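Local coordinates for uncharacterized SnoaL-like Protein (Agrobacterium tumefaciens str. C58, PDB 3DXO), which is of unknown function but belongs to the SnoaL-like family of the NTF2 superfamily and is probably an isomerase, at residues Tyr65-Ala70 and Trp84-Pro89; Asp40-Gly45 and Gly114-Ala119; Gln30-Asn35 and Gly107-Val112; Arg23-Val28 and Gly50-Ile55; Thr3-Ile8 and Asn78-Ser83. One frame throughout, in Å; residues are numbered along the deposited sequence.

Contact 1: Tyr65-Ala70 and Trp84-Pro89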
# COMPACT_ATOMS: atom_id res chain seq x y z
N TYR B 65 22.35 -8.76 6.72
CA TYR B 65 21.33 -7.73 6.93
C TYR B 65 20.08 -8.30 7.59
O TYR B 65 19.84 -9.49 7.56
CB TYR B 65 20.99 -7.01 5.63
CG TYR B 65 22.09 -6.04 5.18
CD1 TYR B 65 23.25 -6.50 4.61
CD2 TYR B 65 21.98 -4.66 5.39
CE1 TYR B 65 24.27 -5.64 4.25
CE2 TYR B 65 22.99 -3.79 5.02
CZ TYR B 65 24.14 -4.29 4.45
OH TYR B 65 25.16 -3.45 4.06
N ARG B 66 19.32 -7.45 8.26
CA ARG B 66 18.10 -7.88 8.91
C ARG B 66 16.99 -6.91 8.61
O ARG B 66 17.24 -5.77 8.24
CB ARG B 66 18.32 -7.89 10.39
CG ARG B 66 19.18 -8.99 10.89
CD ARG B 66 19.78 -8.58 12.21
NE ARG B 66 18.72 -8.07 13.07
CZ ARG B 66 18.90 -7.18 14.05
NH1 ARG B 66 20.14 -6.67 14.29
NH2 ARG B 66 17.84 -6.79 14.78
N PHE B 67 15.75 -7.35 8.79
CA PHE B 67 14.56 -6.51 8.54
C PHE B 67 13.77 -6.39 9.84
O PHE B 67 13.17 -7.35 10.26
CB PHE B 67 13.72 -7.15 7.42
CG PHE B 67 14.52 -7.51 6.21
CD1 PHE B 67 15.14 -8.74 6.11
CD2 PHE B 67 14.72 -6.59 5.21
CE1 PHE B 67 15.91 -9.07 5.01
CE2 PHE B 67 15.49 -6.91 4.08
CZ PHE B 67 16.09 -8.15 3.99
N VAL B 68 13.78 -5.22 10.48
CA VAL B 68 13.16 -5.04 11.77
C VAL B 68 11.92 -4.17 11.66
O VAL B 68 11.93 -3.12 11.00
CB VAL B 68 14.16 -4.40 12.75
CG1 VAL B 68 13.54 -4.20 14.09
CG2 VAL B 68 15.41 -5.24 12.83
N LEU B 69 10.87 -4.60 12.34
CA LEU B 69 9.60 -3.91 12.29
C LEU B 69 9.77 -2.50 12.85
O LEU B 69 10.53 -2.30 13.78
CB LEU B 69 8.56 -4.71 13.07
CG LEU B 69 7.07 -4.36 13.03
CD1 LEU B 69 6.46 -4.55 11.63
CD2 LEU B 69 6.37 -5.23 14.04
N ALA B 70 9.10 -1.53 12.23
CA ALA B 70 9.10 -0.13 12.63
C ALA B 70 7.63 0.29 12.80
O ALA B 70 6.79 -0.03 11.97
CB ALA B 70 9.77 0.74 11.59
N TRP B 84 9.26 -1.47 7.96
CA TRP B 84 10.42 -2.11 8.53
C TRP B 84 11.68 -1.35 8.15
O TRP B 84 11.67 -0.63 7.17
CB TRP B 84 10.52 -3.56 8.02
CG TRP B 84 10.50 -3.63 6.55
CD1 TRP B 84 9.40 -3.82 5.77
CD2 TRP B 84 11.61 -3.44 5.65
NE1 TRP B 84 9.76 -3.80 4.45
CE2 TRP B 84 11.10 -3.55 4.34
CE3 TRP B 84 12.97 -3.19 5.83
CZ2 TRP B 84 11.90 -3.40 3.20
CZ3 TRP B 84 13.78 -3.05 4.68
CH2 TRP B 84 13.24 -3.16 3.39
N ARG B 85 12.75 -1.55 8.91
CA ARG B 85 14.03 -0.93 8.68
C ARG B 85 15.05 -2.01 8.34
O ARG B 85 14.97 -3.13 8.86
CB ARG B 85 14.49 -0.21 9.96
CG ARG B 85 13.54 0.85 10.54
CD ARG B 85 13.17 1.91 9.51
NE ARG B 85 14.35 2.56 8.98
CZ ARG B 85 14.36 3.31 7.89
NH1 ARG B 85 13.25 3.49 7.21
NH2 ARG B 85 15.50 3.85 7.46
N LEU B 86 16.01 -1.68 7.48
CA LEU B 86 17.07 -2.60 7.09
C LEU B 86 18.27 -2.31 7.95
O LEU B 86 18.84 -1.23 7.84
CB LEU B 86 17.43 -2.43 5.61
CG LEU B 86 18.44 -3.36 4.93
CD1 LEU B 86 18.03 -4.80 5.01
CD2 LEU B 86 18.62 -2.93 3.50
N ILE B 87 18.66 -3.29 8.78
CA ILE B 87 19.81 -3.17 9.69
C ILE B 87 21.05 -3.97 9.21
O ILE B 87 21.01 -5.17 8.88
CB ILE B 87 19.42 -3.55 11.15
CG1 ILE B 87 18.16 -2.78 11.63
CG2 ILE B 87 20.59 -3.30 12.09
CD1 ILE B 87 18.22 -1.27 11.56
N SER B 88 22.16 -3.23 9.17
CA SER B 88 23.46 -3.70 8.73
C SER B 88 24.02 -4.71 9.72
O SER B 88 23.60 -4.74 10.88
CB SER B 88 24.36 -2.46 8.65
OG SER B 88 25.74 -2.74 8.68
N PRO B 89 24.95 -5.58 9.28
CA PRO B 89 25.59 -6.49 10.21
C PRO B 89 26.14 -5.78 11.45
O PRO B 89 26.02 -6.30 12.56
CB PRO B 89 26.69 -7.10 9.37
CG PRO B 89 26.11 -7.11 8.00
CD PRO B 89 25.40 -5.82 7.89
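Tyr65 contributes the most surface to this pairing, and its ring takes Pro89 CD over one face, 3.9 Å from the ring centroid and 13° off the normal, a CH-pi contact. The Trp84 and Phe67 side chains lie side by side, pointing the same way, and the edge of the Phe67 ring approaches the face of the indole in a T-shaped pair, with planes at 79°. Trp84 CG stands between the backbone N and the carbonyl carbon (chi1 54°), and Phe67 CD2 is 3.7 Å from Trp84 CZ3. Trp84 NE1 is hydrogen-bonded to Asp99. Ile87 turns to the other face, where CG1 lies 3.9 Å from Val68 CG2. Ile87 and Arg66 bond reciprocally, N to O both ways at 2.9 Å, as do Val68 and Arg85, with Arg85 N to Val68 O at 2.7 Å. Non-hydrogen-bonded pairs alternate with these, marking an antiparallel ladder; strands 66-76 and 79-87 are consecutive in the chain, hence a beta hairpin, at one margin of the curved sheet of an NTF2-like fold.

Contact 2: Asp40-Gly45 and Gly114-Ala119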
# COMPACT_ATOMS: atom_id res chain seq x y z
N ASP B 40 8.02 -5.37 -5.56
CA ASP B 40 8.55 -4.16 -4.90
C ASP B 40 9.38 -3.40 -5.96
O ASP B 40 9.40 -3.80 -7.14
CB ASP B 40 9.29 -4.49 -3.58
CG ASP B 40 10.66 -5.17 -3.80
OD1 ASP B 40 11.30 -5.06 -4.88
OD2 ASP B 40 11.11 -5.81 -2.83
N PRO B 41 10.08 -2.33 -5.56
CA PRO B 41 10.80 -1.61 -6.66
C PRO B 41 11.98 -2.34 -7.28
O PRO B 41 12.43 -1.96 -8.35
CB PRO B 41 11.29 -0.31 -6.00
CG PRO B 41 10.66 -0.28 -4.61
CD PRO B 41 10.26 -1.69 -4.25
N LEU B 42 12.49 -3.38 -6.62
CA LEU B 42 13.66 -4.12 -7.10
C LEU B 42 13.38 -5.57 -7.54
O LEU B 42 14.20 -6.19 -8.20
CB LEU B 42 14.66 -4.22 -5.95
CG LEU B 42 15.14 -2.92 -5.30
CD1 LEU B 42 16.02 -3.17 -4.04
CD2 LEU B 42 15.86 -2.09 -6.38
N MSE B 43 12.22 -6.09 -7.17
CA MSE B 43 11.91 -7.49 -7.32
C MSE B 43 10.46 -7.83 -7.64
O MSE B 43 9.54 -7.02 -7.42
CB MSE B 43 12.07 -8.12 -5.94
CG MSE B 43 13.38 -8.61 -5.54
SE MSE B 43 13.26 -9.08 -3.68
CE MSE B 43 14.01 -7.44 -3.09
N GLN B 44 10.28 -9.08 -8.05
CA GLN B 44 8.96 -9.65 -8.22
C GLN B 44 9.06 -11.17 -8.11
O GLN B 44 10.12 -11.74 -8.28
CB GLN B 44 8.34 -9.19 -9.55
CG GLN B 44 8.98 -9.75 -10.81
CD GLN B 44 8.41 -9.12 -12.07
OE1 GLN B 44 7.53 -8.25 -12.02
NE2 GLN B 44 8.92 -9.55 -13.22
N GLY B 45 7.95 -11.82 -7.79
CA GLY B 45 7.93 -13.28 -7.74
C GLY B 45 6.51 -13.79 -7.73
O GLY B 45 5.59 -13.01 -7.46
N GLY B 114 5.40 -3.91 -2.13
CA GLY B 114 6.35 -3.18 -1.30
C GLY B 114 6.87 -1.88 -1.90
O GLY B 114 6.88 -1.72 -3.12
N PHE B 115 7.29 -0.96 -1.03
CA PHE B 115 7.86 0.34 -1.42
C PHE B 115 9.12 0.63 -0.57
O PHE B 115 9.27 0.10 0.50
CB PHE B 115 6.83 1.44 -1.22
CG PHE B 115 5.56 1.25 -2.01
CD1 PHE B 115 4.50 0.52 -1.49
CD2 PHE B 115 5.43 1.82 -3.27
CE1 PHE B 115 3.33 0.34 -2.23
CE2 PHE B 115 4.27 1.67 -4.01
CZ PHE B 115 3.20 0.92 -3.48
N LEU B 116 10.02 1.48 -1.05
CA LEU B 116 11.24 1.82 -0.30
C LEU B 116 11.10 3.17 0.38
O LEU B 116 10.45 4.07 -0.15
CB LEU B 116 12.46 1.81 -1.22
CG LEU B 116 12.90 0.38 -1.58
CD1 LEU B 116 13.90 0.46 -2.78
CD2 LEU B 116 13.50 -0.48 -0.37
N ASP B 117 11.73 3.27 1.55
CA ASP B 117 11.75 4.47 2.38
C ASP B 117 13.19 4.85 2.75
O ASP B 117 14.02 3.98 2.93
CB ASP B 117 11.00 4.22 3.71
CG ASP B 117 9.61 3.67 3.51
OD1 ASP B 117 8.94 4.16 2.59
OD2 ASP B 117 9.18 2.77 4.26
N GLY B 118 13.47 6.14 2.87
CA GLY B 118 14.76 6.62 3.38
C GLY B 118 14.60 6.78 4.90
O GLY B 118 14.14 5.84 5.57
N ALA B 119 14.94 7.93 5.48
CA ALA B 119 14.74 8.11 6.93
C ALA B 119 13.39 8.78 7.21
O ALA B 119 12.39 8.11 7.54
CB ALA B 119 15.91 8.91 7.54
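Pro41 and Leu116 form the apolar first shell: their side chains meet at an angle, Pro41 CG lying 3.8 Å from Leu116 CD1. One ring atom back, Pro41 CD stands 3.6 Å from Gly114 O. The same carbonyl faces Asp40, whose CA makes a CA-H...O contact with Gly114 O at 3.5 Å, 151° at the hydrogen. No conventional hydrogen bond joins the two segments; van der Waals and CA-H...O contacts carry the approach. What sets Pro41 in place is the turn behind it. Asp40 CG sits between the backbone N and the carbonyl carbon (chi1 72°), and OD1 accepts from Leu42 N at 2.7 Å, met on its anti side, 29° out of the carboxylate plane; the backbone N of Met43 (a selenomethionine) adds a weak bond. Asp40 OD2 is held separately by Tyr38 OH. Further out, His76 of the second subunit donates to Gly114 O and packs on Pro41. The aspartate, proline and leucine thus make an Asx turn, connecting strands 36-39 and 44-46 against strand 109-117, beside the dimer contact.

Contact 3: Gln30-Asn35 and Gly107-Val112; sequences QAWAEN and GRIDNV
Trp32 and Ile109 meet as a parallel beta bridge, where the chain leaving helix 21-31 joins the start of strand 109-117 in this NTF2-like fold; just beyond, Asp110 and Asn111 both face Ser102 in a classic beta bulge. Backbone bonds flank the bridge. Ile109 N donates to Ala31 O at 2.8 Å, and Ile109 O accepts from Ala33 N at the same length in a nearly straight bond (173°), although the donor stands above the carbonyl plane. Apolar contact runs on the Trp32 face: the two side chains lie side by side, and Ile109 CD1 sits over the six-membered ring, 4.0 Å from its centroid and 4° off the normal, a CH-pi contact. The Ile109 side chain is extended at chi2 (180°), which carries CD1 away from the backbone to the ring; CG2 lies 4.0 Å from Trp32 NE1. Ile51 of helix 47-61 and Ala15 of helix 3-17 also pack on the Trp32 side chain, which is buried. The remaining interactions are polar and weaker. Arg108 presents the edge of its guanidinium to Trp32 O, with NE and NH2 each 3.3 Å from that oxygen in weak bonds; Trp32 O also accepts from Gln48 NE2.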
# COMPACT_ATOMS: atom_id res chain seq x y z
N GLN B 30 3.73 -22.37 4.71
CA GLN B 30 2.65 -22.20 5.67
C GLN B 30 1.90 -20.88 5.50
O GLN B 30 0.67 -20.86 5.36
CB GLN B 30 3.17 -22.31 7.11
CG GLN B 30 3.88 -23.63 7.48
CD GLN B 30 2.96 -24.86 7.51
OE1 GLN B 30 3.37 -25.95 7.10
NE2 GLN B 30 1.73 -24.69 8.00
N ALA B 31 2.64 -19.78 5.47
CA ALA B 31 2.04 -18.43 5.41
C ALA B 31 1.52 -18.00 4.04
O ALA B 31 0.50 -17.31 3.94
CB ALA B 31 3.04 -17.38 5.94
N TRP B 32 2.23 -18.35 2.98
CA TRP B 32 1.84 -17.90 1.63
C TRP B 32 0.88 -18.83 0.88
O TRP B 32 0.94 -20.03 1.05
CB TRP B 32 3.08 -17.72 0.76
CG TRP B 32 3.71 -16.37 0.78
CD1 TRP B 32 3.68 -15.46 -0.23
CD2 TRP B 32 4.49 -15.79 1.82
NE1 TRP B 32 4.41 -14.34 0.11
CE2 TRP B 32 4.91 -14.52 1.36
CE3 TRP B 32 4.88 -16.21 3.08
CZ2 TRP B 32 5.68 -13.67 2.13
CZ3 TRP B 32 5.67 -15.37 3.84
CH2 TRP B 32 6.05 -14.11 3.36
N ALA B 33 0.04 -18.24 0.03
CA ALA B 33 -0.89 -19.00 -0.82
C ALA B 33 -0.19 -19.57 -2.07
O ALA B 33 0.90 -19.11 -2.44
CB ALA B 33 -2.04 -18.14 -1.24
N GLU B 34 -0.80 -20.57 -2.69
CA GLU B 34 -0.26 -21.15 -3.92
C GLU B 34 -0.35 -20.11 -5.04
O GLU B 34 0.62 -19.91 -5.77
CB GLU B 34 -0.94 -22.48 -4.28
CG GLU B 34 -0.64 -23.56 -3.23
CD GLU B 34 -1.05 -24.99 -3.60
OE1 GLU B 34 -1.86 -25.22 -4.52
OE2 GLU B 34 -0.53 -25.92 -2.94
N ASN B 35 -1.49 -19.44 -5.16
CA ASN B 35 -1.64 -18.34 -6.10
C ASN B 35 -1.27 -17.11 -5.32
O ASN B 35 -2.15 -16.53 -4.69
CB ASN B 35 -3.08 -18.18 -6.55
CG ASN B 35 -3.55 -19.33 -7.40
OD1 ASN B 35 -2.98 -20.41 -7.38
ND2 ASN B 35 -4.63 -19.10 -8.15
N GLY B 107 -6.88 -17.32 4.99
CA GLY B 107 -5.85 -16.77 5.86
C GLY B 107 -4.41 -16.73 5.36
O GLY B 107 -3.52 -16.35 6.12
N ARG B 108 -4.14 -17.08 4.10
CA ARG B 108 -2.75 -17.13 3.61
C ARG B 108 -2.45 -15.97 2.68
O ARG B 108 -3.34 -15.50 1.98
CB ARG B 108 -2.47 -18.48 2.96
CG ARG B 108 -2.51 -19.60 4.01
CD ARG B 108 -2.70 -21.01 3.47
NE ARG B 108 -1.62 -21.47 2.60
CZ ARG B 108 -1.50 -22.71 2.12
NH1 ARG B 108 -2.38 -23.65 2.44
NH2 ARG B 108 -0.49 -23.03 1.34
N ILE B 109 -1.18 -15.52 2.67
CA ILE B 109 -0.77 -14.34 1.89
C ILE B 109 -0.86 -14.57 0.37
O ILE B 109 -0.18 -15.42 -0.18
CB ILE B 109 0.68 -13.86 2.25
CG1 ILE B 109 0.79 -13.57 3.75
CG2 ILE B 109 1.05 -12.64 1.44
CD1 ILE B 109 2.14 -13.11 4.23
N ASP B 110 -1.72 -13.81 -0.30
CA ASP B 110 -1.91 -13.95 -1.76
C ASP B 110 -1.36 -12.77 -2.57
O ASP B 110 -1.24 -12.85 -3.79
CB ASP B 110 -3.38 -14.19 -2.13
CG ASP B 110 -4.30 -13.01 -1.80
OD1 ASP B 110 -3.84 -11.94 -1.37
OD2 ASP B 110 -5.51 -13.18 -1.97
N ASN B 111 -1.02 -11.67 -1.91
CA ASN B 111 -0.55 -10.51 -2.65
C ASN B 111 0.26 -9.54 -1.79
O ASN B 111 -0.17 -9.20 -0.69
CB ASN B 111 -1.76 -9.78 -3.25
CG ASN B 111 -1.40 -9.01 -4.52
OD1 ASN B 111 -0.56 -9.46 -5.31
ND2 ASN B 111 -2.04 -7.85 -4.73
N VAL B 112 1.43 -9.13 -2.25
CA VAL B 112 2.23 -8.16 -1.50
C VAL B 112 2.82 -7.10 -2.42
O VAL B 112 3.39 -7.42 -3.47
CB VAL B 112 3.39 -8.80 -0.75
CG1 VAL B 112 4.27 -7.70 -0.13
CG2 VAL B 112 2.85 -9.76 0.34

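Contact 4: Arg23-Val28 and Gly50-Ile55; sequences RRRHLV and GIAAMI
Arg25 and Ala52 mark the closest backbone approach, CA to CA 5.7 Å, between two helical segments whose axes come within 9.5 Å and whose N-to-C directions differ by 137°. With no hydrogen bond between them, the helices meet through side chains. Ala52 occupies the middle: its CB lies 4.2 Å from Arg25 CG and 4.4 Å from Val28 CG2, and its small side chain lets the backbones approach. Val28 CG2 also reaches Ile55 CD1 at 4.4 Å, so one methyl touches two residues a helical turn apart. At the other end Ile55 CG2, anti to the backbone N, packs against the aliphatic CD of Arg24 at 3.6 Å and the NH1 edge of its guanidinium at 3.5 Å. Arg59 brings a like charge close to NH1. Beyond the pair, Ile55 packs on Trp16 of helix 3-17 and Ile51 on Thr36 and Tyr38, so helix 47-61 contacts helix 21-31 on one part of its surface and helix 3-17 and strand 36-39 on others.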
# COMPACT_ATOMS: atom_id res chain seq x y z
N ARG B 23 14.20 -24.08 6.16
CA ARG B 23 13.20 -23.63 7.08
C ARG B 23 12.32 -22.57 6.45
O ARG B 23 11.10 -22.55 6.68
CB ARG B 23 13.82 -23.11 8.35
CG ARG B 23 14.44 -24.22 9.15
CD ARG B 23 14.95 -23.71 10.48
NE ARG B 23 15.52 -24.82 11.27
CZ ARG B 23 15.90 -24.74 12.55
NH1 ARG B 23 15.71 -23.63 13.25
NH2 ARG B 23 16.39 -25.81 13.14
N ARG B 24 12.92 -21.72 5.63
CA ARG B 24 12.18 -20.68 4.95
C ARG B 24 11.17 -21.23 3.96
O ARG B 24 10.08 -20.68 3.85
CB ARG B 24 13.14 -19.80 4.25
CG ARG B 24 12.63 -18.39 4.00
CD ARG B 24 13.73 -17.55 3.31
NE ARG B 24 15.01 -18.12 3.73
CZ ARG B 24 16.19 -17.66 3.42
NH1 ARG B 24 16.26 -16.61 2.73
NH2 ARG B 24 17.29 -18.24 3.85
N ARG B 25 11.49 -22.30 3.24
CA ARG B 25 10.48 -22.87 2.33
C ARG B 25 9.27 -23.28 3.12
O ARG B 25 8.13 -23.00 2.76
CB ARG B 25 10.99 -24.07 1.55
CG ARG B 25 12.05 -23.71 0.62
CD ARG B 25 12.46 -24.90 -0.22
NE ARG B 25 13.76 -24.59 -0.77
CZ ARG B 25 14.92 -25.12 -0.39
NH1 ARG B 25 15.00 -26.13 0.52
NH2 ARG B 25 16.04 -24.68 -0.97
N HIS B 26 9.53 -23.95 4.23
CA HIS B 26 8.50 -24.39 5.18
C HIS B 26 7.66 -23.20 5.65
O HIS B 26 6.47 -23.26 5.71
CB HIS B 26 9.15 -25.13 6.39
CG HIS B 26 8.29 -25.19 7.62
ND1 HIS B 26 7.22 -26.06 7.76
CD2 HIS B 26 8.35 -24.48 8.78
CE1 HIS B 26 6.65 -25.87 8.93
NE2 HIS B 26 7.32 -24.93 9.57
N LEU B 27 8.32 -22.11 5.99
CA LEU B 27 7.61 -20.92 6.48
C LEU B 27 6.71 -20.30 5.39
O LEU B 27 5.57 -19.98 5.66
CB LEU B 27 8.58 -19.86 7.02
CG LEU B 27 9.44 -20.13 8.26
CD1 LEU B 27 10.41 -18.99 8.58
CD2 LEU B 27 8.55 -20.45 9.44
N VAL B 28 7.26 -20.11 4.19
CA VAL B 28 6.52 -19.58 3.03
C VAL B 28 5.39 -20.58 2.68
O VAL B 28 4.25 -20.17 2.44
CB VAL B 28 7.43 -19.37 1.80
CG1 VAL B 28 6.60 -19.10 0.52
CG2 VAL B 28 8.43 -18.26 2.06
N GLY B 50 8.68 -19.62 -5.96
CA GLY B 50 9.26 -18.38 -6.48
C GLY B 50 9.60 -17.34 -5.43
O GLY B 50 10.66 -16.71 -5.50
N ILE B 51 8.68 -17.15 -4.48
CA ILE B 51 8.90 -16.19 -3.41
C ILE B 51 10.01 -16.68 -2.49
O ILE B 51 10.89 -15.91 -2.10
CB ILE B 51 7.61 -15.88 -2.68
CG1 ILE B 51 6.80 -14.93 -3.58
CG2 ILE B 51 7.91 -15.23 -1.38
CD1 ILE B 51 5.46 -14.55 -3.06
N ALA B 52 10.01 -17.97 -2.17
CA ALA B 52 11.11 -18.56 -1.38
C ALA B 52 12.46 -18.32 -2.11
O ALA B 52 13.44 -17.88 -1.48
CB ALA B 52 10.87 -20.07 -1.13
N ALA B 53 12.48 -18.56 -3.42
CA ALA B 53 13.70 -18.37 -4.23
C ALA B 53 14.10 -16.88 -4.22
O ALA B 53 15.24 -16.53 -3.91
CB ALA B 53 13.51 -18.89 -5.65
N MSE B 54 13.14 -16.01 -4.49
CA MSE B 54 13.36 -14.56 -4.47
C MSE B 54 14.01 -14.09 -3.16
O MSE B 54 15.01 -13.40 -3.19
CB MSE B 54 12.04 -13.84 -4.68
CG MSE B 54 12.13 -12.38 -4.97
SE MSE B 54 10.37 -11.62 -4.82
CE MSE B 54 10.19 -11.76 -2.96
N ILE B 55 13.44 -14.48 -2.03
CA ILE B 55 13.97 -14.08 -0.73
C ILE B 55 15.40 -14.57 -0.55
O ILE B 55 16.26 -13.87 -0.08
CB ILE B 55 13.10 -14.59 0.44
CG1 ILE B 55 11.70 -13.95 0.39
CG2 ILE B 55 13.79 -14.27 1.80
CD1 ILE B 55 10.65 -14.60 1.27

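Contact 5: Thr3-Ile8 and Asn78-Ser83; sequences TQHLTI and NFTRFS
His5 turns the edge of its imidazole ring to Thr80, and Thr80 OG1 lies in the ring plane at ND1, 2.8 Å away. Over one face of the same ring sits Gln4 CD, 4.0 Å above the plane and offset toward the rim. Phe79 O approaches obliquely, nearest to His5 CE1 (3.0 Å); its angle to ND1 is too poor for a hydrogen bond. The bond between His5 ND1 and Thr80 OG1 is close to straight (170°), and either atom could be the donor. The His5 and Thr80 side chains slide past each other in opposite directions: His5 CG, anti to the carbonyl carbon (chi1 -59°), starts the ring beside the backbone N, and Thr80 CG2 lies 3.5 Å from His5 O. Ile8, one turn on, brings CD1 to 3.4 Å from Thr80 OG1, placing an apolar methyl beside the hydroxyl. The axes of helix 3-8 and strand 79-83 approach to 8.3 Å at 61°, a helix laid across the sheet. Phe82 meets the ring of Tyr12, further along helix 3-17. Both His5 and Thr80 are buried, so their mutual bond gives each a polar partner inside the interface of the N-terminal helix with the sheet.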
# COMPACT_ATOMS: atom_id res chain seq x y z
N THR B 3 -4.04 -7.03 16.65
CA THR B 3 -3.13 -8.18 16.86
C THR B 3 -3.05 -9.05 15.62
O THR B 3 -1.96 -9.51 15.24
CB THR B 3 -3.48 -9.07 18.05
OG1 THR B 3 -3.33 -8.33 19.26
CG2 THR B 3 -2.53 -10.26 18.12
N GLN B 4 -4.19 -9.27 14.96
CA GLN B 4 -4.17 -10.01 13.69
C GLN B 4 -3.17 -9.35 12.70
O GLN B 4 -2.42 -10.06 12.02
CB GLN B 4 -5.62 -10.18 13.15
CG GLN B 4 -5.79 -10.74 11.70
CD GLN B 4 -6.29 -9.69 10.65
OE1 GLN B 4 -5.64 -9.46 9.63
NE2 GLN B 4 -7.45 -9.08 10.91
N HIS B 5 -3.11 -8.00 12.68
CA HIS B 5 -2.18 -7.29 11.79
C HIS B 5 -0.72 -7.36 12.25
O HIS B 5 0.20 -7.29 11.42
CB HIS B 5 -2.56 -5.82 11.58
CG HIS B 5 -3.92 -5.63 10.99
ND1 HIS B 5 -4.28 -6.12 9.75
CD2 HIS B 5 -5.02 -4.99 11.47
CE1 HIS B 5 -5.54 -5.81 9.50
NE2 HIS B 5 -6.01 -5.12 10.52
N LEU B 6 -0.51 -7.49 13.56
CA LEU B 6 0.85 -7.59 14.09
C LEU B 6 1.40 -8.97 13.74
O LEU B 6 2.55 -9.11 13.24
CB LEU B 6 0.89 -7.32 15.60
CG LEU B 6 2.26 -7.40 16.26
CD1 LEU B 6 3.27 -6.46 15.58
CD2 LEU B 6 2.16 -7.13 17.77
N THR B 7 0.57 -9.99 13.98
CA THR B 7 0.95 -11.38 13.69
C THR B 7 1.34 -11.52 12.20
O THR B 7 2.36 -12.14 11.86
CB THR B 7 -0.21 -12.34 14.04
OG1 THR B 7 -0.54 -12.20 15.43
CG2 THR B 7 0.15 -13.78 13.71
N ILE B 8 0.55 -10.92 11.33
CA ILE B 8 0.81 -11.02 9.90
C ILE B 8 2.16 -10.36 9.59
O ILE B 8 2.99 -10.97 8.89
CB ILE B 8 -0.36 -10.44 9.08
CG1 ILE B 8 -1.63 -11.27 9.33
CG2 ILE B 8 -0.01 -10.43 7.60
CD1 ILE B 8 -2.96 -10.61 8.91
N ASN B 78 -8.99 -7.85 4.80
CA ASN B 78 -7.87 -8.75 4.59
C ASN B 78 -6.57 -8.00 4.26
O ASN B 78 -5.60 -8.60 3.79
CB ASN B 78 -8.18 -9.76 3.48
CG ASN B 78 -8.32 -9.10 2.11
OD1 ASN B 78 -9.08 -8.14 1.94
ND2 ASN B 78 -7.58 -9.61 1.12
N PHE B 79 -6.54 -6.69 4.50
CA PHE B 79 -5.31 -5.90 4.28
C PHE B 79 -4.56 -5.57 5.56
O PHE B 79 -5.17 -5.16 6.56
CB PHE B 79 -5.61 -4.58 3.55
CG PHE B 79 -6.07 -4.77 2.15
CD1 PHE B 79 -5.16 -5.12 1.16
CD2 PHE B 79 -7.40 -4.61 1.82
CE1 PHE B 79 -5.57 -5.31 -0.14
CE2 PHE B 79 -7.81 -4.79 0.52
CZ PHE B 79 -6.89 -5.14 -0.47
N THR B 80 -3.25 -5.75 5.50
CA THR B 80 -2.34 -5.36 6.56
C THR B 80 -1.27 -4.43 5.96
O THR B 80 -0.82 -4.63 4.85
CB THR B 80 -1.69 -6.58 7.21
OG1 THR B 80 -2.71 -7.39 7.81
CG2 THR B 80 -0.66 -6.16 8.26
N ARG B 81 -0.91 -3.40 6.71
CA ARG B 81 0.16 -2.48 6.33
C ARG B 81 1.15 -2.33 7.47
O ARG B 81 0.76 -2.17 8.63
CB ARG B 81 -0.36 -1.08 6.03
CG ARG B 81 0.80 -0.08 5.91
CD ARG B 81 0.39 1.35 5.66
NE ARG B 81 -0.37 1.92 6.76
CZ ARG B 81 -0.55 3.22 6.91
NH1 ARG B 81 0.01 4.08 6.07
NH2 ARG B 81 -1.28 3.68 7.90
N PHE B 82 2.43 -2.35 7.12
CA PHE B 82 3.49 -2.21 8.10
C PHE B 82 4.75 -1.73 7.44
O PHE B 82 4.91 -1.81 6.21
CB PHE B 82 3.75 -3.54 8.81
CG PHE B 82 4.18 -4.64 7.89
CD1 PHE B 82 5.52 -4.84 7.61
CD2 PHE B 82 3.25 -5.48 7.31
CE1 PHE B 82 5.93 -5.87 6.72
CE2 PHE B 82 3.64 -6.49 6.43
CZ PHE B 82 4.97 -6.69 6.14
N SER B 83 5.66 -1.23 8.28
CA SER B 83 6.96 -0.75 7.82
C SER B 83 8.08 -1.42 8.59
O SER B 83 7.88 -1.91 9.70
CB SER B 83 7.06 0.76 7.90
OG SER B 83 6.19 1.33 6.93

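How the contacts relate
Contacts 1, 2, 3 and 5 all reach one mixed sheet, and contact 4 joins helices 21-31 and 47-61, the latter packed on strand 36-39. Contacts 1 and 5 share strand 79-87 and touch through Ala70 N and Ser83 O, 2.8 Å apart. Contact 1 meets contact 2 at Arg85 NH1 and Gly118 O, 3.0 Å apart, although their centres lie 14 Å from each other. Contacts 3 and 4 share helix 21-31 and are the nearest pair, centres 12 Å apart. Contacts 2 and 5 both touch the second subunit. PEG, probably from the crystallisation liquor, lies about 3 Å from the side chains of Trp84 and Asp40, and PEG is also about 4 Å from that of Arg24; such molecules may mark a pocket.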